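Local coordinates for protein autotransporter adhesin (Vibrio vulnificus, PDB 4ERR) that localises the DUF5 effector domain of the MARTX toxin to membranes, acting as its four-helical-bundle membrane localization domain, at the interface of chains A and B. Numbering follows the deposited sequence. Chains: chain A/B, Autotransporter adhesin.

The interface of chains A and B. Residues chain A 21, 25, 28-29, 57; chain B 10, 66-67, 70, 73.
B:Arg66 lies across the ring of A:Tyr25, its guanidinium turned only 8° from the phenol plane, a clear example of how an arginine can serve a helical interface with its flat face and its methylenes at once. NE sits over the middle of the ring, 3.6 Å from the centroid, in a cation-pi contact, while the aliphatic stretch continues over the same face, with CG 3.6 Å from A:Tyr25 CE1. A bend at chi3 (-63°) folds the otherwise extended chain so that both parts follow the ring. The opposite face of the phenol is backed within its own chain by A:Leu29 CG, and B:Leu70 CD2 meets its edge, so the ring is held between the two chains. At its tip, the A:Tyr25 hydroxyl meets B:Leu10 CD2, a methyl that also touches A:Leu29 CD2 at 3.6 Å.

A:Tyr57 supplies the polar counterpart. Its OH donates a hydrogen bond to the side-chain carbonyl OD1 of B:Asn67, 2.7 Å away, in the amide plane and on a lone pair, with a C=O...donor angle of 144°. The edge of the B:Arg66 guanidinium also faces this hydroxyl, but NH1 stays 3.8 Å from OH, too far for a hydrogen bond, and could bear on the phenol at most through its charge. Over one face of the A:Tyr57 ring, off-centre, stands B:Leu70 CD1, 3.4 Å from CE1, in a CH-pi contact; the other methyl, CD2, reaches A:Ile28 CG2 at 3.9 Å. The forked end of B:Leu70 thus sits between the two tyrosines and links the polar part of the patch to the aliphatic part.

The patch recurs with the chains exchanged about the two-fold axis of the deposited dimer, whose biological relevance the structure alone does not show. In this helix-helix interface between two copies of the four-helical bundle domain, helix 65-81 and the start of helix 7-37 of chain B pack against helices 7-37 and 40-60 of chain A.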
loop_
_atom_site.group_PDB
_atom_site.type_symbol
_atom_site.label_atom_id
_atom_site.label_comp_id
_atom_site.label_asym_id
_atom_site.label_seq_id
_atom_site.Cartn_x
_atom_site.Cartn_y
_atom_site.Cartn_z
ATOM N N ILE A 21 0.143 7.912 5.986
ATOM C CA ILE A 21 1.054 6.786 5.757
ATOM C C ILE A 21 2.285 7.319 5.018
ATOM O O ILE A 21 3.415 7.022 5.366
ATOM C CB ILE A 21 0.385 5.652 4.931
ATOM C CG1 ILE A 21 -0.909 5.169 5.608
ATOM C CG2 ILE A 21 1.331 4.471 4.749
ATOM C CD1 ILE A 21 -1.689 4.137 4.810
ATOM N N TYR A 25 6.252 7.258 6.067
ATOM C CA TYR A 25 7.239 6.671 5.177
ATOM C C TYR A 25 8.379 7.647 4.906
ATOM O O TYR A 25 9.514 7.236 4.924
ATOM C CB TYR A 25 6.575 6.266 3.885
ATOM C CG TYR A 25 7.450 5.590 2.866
ATOM C CD1 TYR A 25 8.104 4.412 3.164
ATOM C CD2 TYR A 25 7.611 6.123 1.595
ATOM C CE1 TYR A 25 8.894 3.763 2.212
ATOM C CE2 TYR A 25 8.387 5.487 0.634
ATOM C CZ TYR A 25 9.035 4.304 0.959
ATOM O OH TYR A 25 9.800 3.635 0.036
ATOM N N ILE A 28 10.976 7.483 7.512
ATOM C CA ILE A 28 11.827 6.315 7.349
ATOM C C ILE A 28 12.925 6.583 6.327
ATOM O O ILE A 28 14.105 6.281 6.573
ATOM C CB ILE A 28 11.014 5.039 6.972
ATOM C CG1 ILE A 28 10.162 4.611 8.167
ATOM C CG2 ILE A 28 11.947 3.906 6.578
ATOM C CD1 ILE A 28 9.154 3.525 7.797
ATOM N N LEU A 29 12.550 7.158 5.195
ATOM C CA LEU A 29 13.534 7.491 4.143
ATOM C C LEU A 29 14.625 8.426 4.680
ATOM O O LEU A 29 15.805 8.226 4.434
ATOM C CB LEU A 29 12.853 8.132 2.946
ATOM C CG LEU A 29 11.815 7.290 2.200
ATOM C CD1 LEU A 29 11.359 8.063 0.958
ATOM C CD2 LEU A 29 12.350 5.922 1.816
ATOM N N TYR A 57 5.979 2.196 12.033
ATOM C CA TYR A 57 5.249 2.340 10.781
ATOM C C TYR A 57 4.394 1.090 10.518
ATOM O O TYR A 57 3.217 1.190 10.174
ATOM C CB TYR A 57 6.223 2.615 9.616
ATOM C CG TYR A 57 5.581 2.550 8.235
ATOM C CD1 TYR A 57 5.328 1.334 7.638
ATOM C CD2 TYR A 57 5.204 3.709 7.543
ATOM C CE1 TYR A 57 4.714 1.245 6.391
ATOM C CE2 TYR A 57 4.610 3.626 6.279
ATOM C CZ TYR A 57 4.361 2.390 5.726
ATOM O OH TYR A 57 3.757 2.321 4.478
ATOM N N LEU B 10 15.732 0.795 -1.908
ATOM C CA LEU B 10 14.432 0.593 -1.308
ATOM C C LEU B 10 13.295 1.005 -2.265
ATOM O O LEU B 10 12.323 0.263 -2.463
ATOM C CB LEU B 10 14.355 1.357 0.026
ATOM C CG LEU B 10 12.987 1.308 0.706
ATOM C CD1 LEU B 10 12.656 -0.107 1.250
ATOM C CD2 LEU B 10 12.898 2.332 1.827
ATOM N N ARG B 66 5.449 -1.012 -1.145
ATOM C CA ARG B 66 6.210 -0.315 -0.143
ATOM C C ARG B 66 6.348 -1.150 1.130
ATOM O O ARG B 66 7.444 -1.328 1.670
ATOM C CB ARG B 66 5.482 0.979 0.191
ATOM C CG ARG B 66 6.105 1.729 1.291
ATOM C CD ARG B 66 5.215 2.884 1.711
ATOM N NE ARG B 66 5.025 3.855 0.651
ATOM C CZ ARG B 66 4.179 4.885 0.729
ATOM N NH1 ARG B 66 3.419 5.051 1.801
ATOM N NH2 ARG B 66 4.081 5.745 -0.274
ATOM N N ASN B 67 5.240 -1.684 1.617
ATOM C CA ASN B 67 5.302 -2.432 2.873
ATOM C C ASN B 67 6.120 -3.708 2.747
ATOM O O ASN B 67 6.855 -4.073 3.666
ATOM C CB ASN B 67 3.915 -2.674 3.477
ATOM C CG ASN B 67 3.365 -1.445 4.199
ATOM O OD1 ASN B 67 3.600 -0.301 3.772
ATOM N ND2 ASN B 67 2.670 -1.670 5.309
ATOM N N LEU B 70 9.717 -2.533 2.849
ATOM C CA LEU B 70 10.050 -2.155 4.239
ATOM C C LEU B 70 10.254 -3.381 5.159
ATOM O O LEU B 70 11.080 -3.342 6.064
ATOM C CB LEU B 70 8.987 -1.234 4.816
ATOM C CG LEU B 70 8.963 0.197 4.297
ATOM C CD1 LEU B 70 7.755 0.935 4.848
ATOM C CD2 LEU B 70 10.253 0.916 4.640
ATOM N N LEU B 73 13.650 -4.478 4.462
ATOM C CA LEU B 73 14.565 -3.564 5.092
ATOM C C LEU B 73 14.694 -3.887 6.585
ATOM O O LEU B 73 15.791 -3.863 7.128
ATOM C CB LEU B 73 14.127 -2.121 4.867
ATOM C CG LEU B 73 14.978 -1.011 5.454
ATOM C CD1 LEU B 73 16.428 -1.061 4.940
ATOM C CD2 LEU B 73 14.323 0.378 5.193
#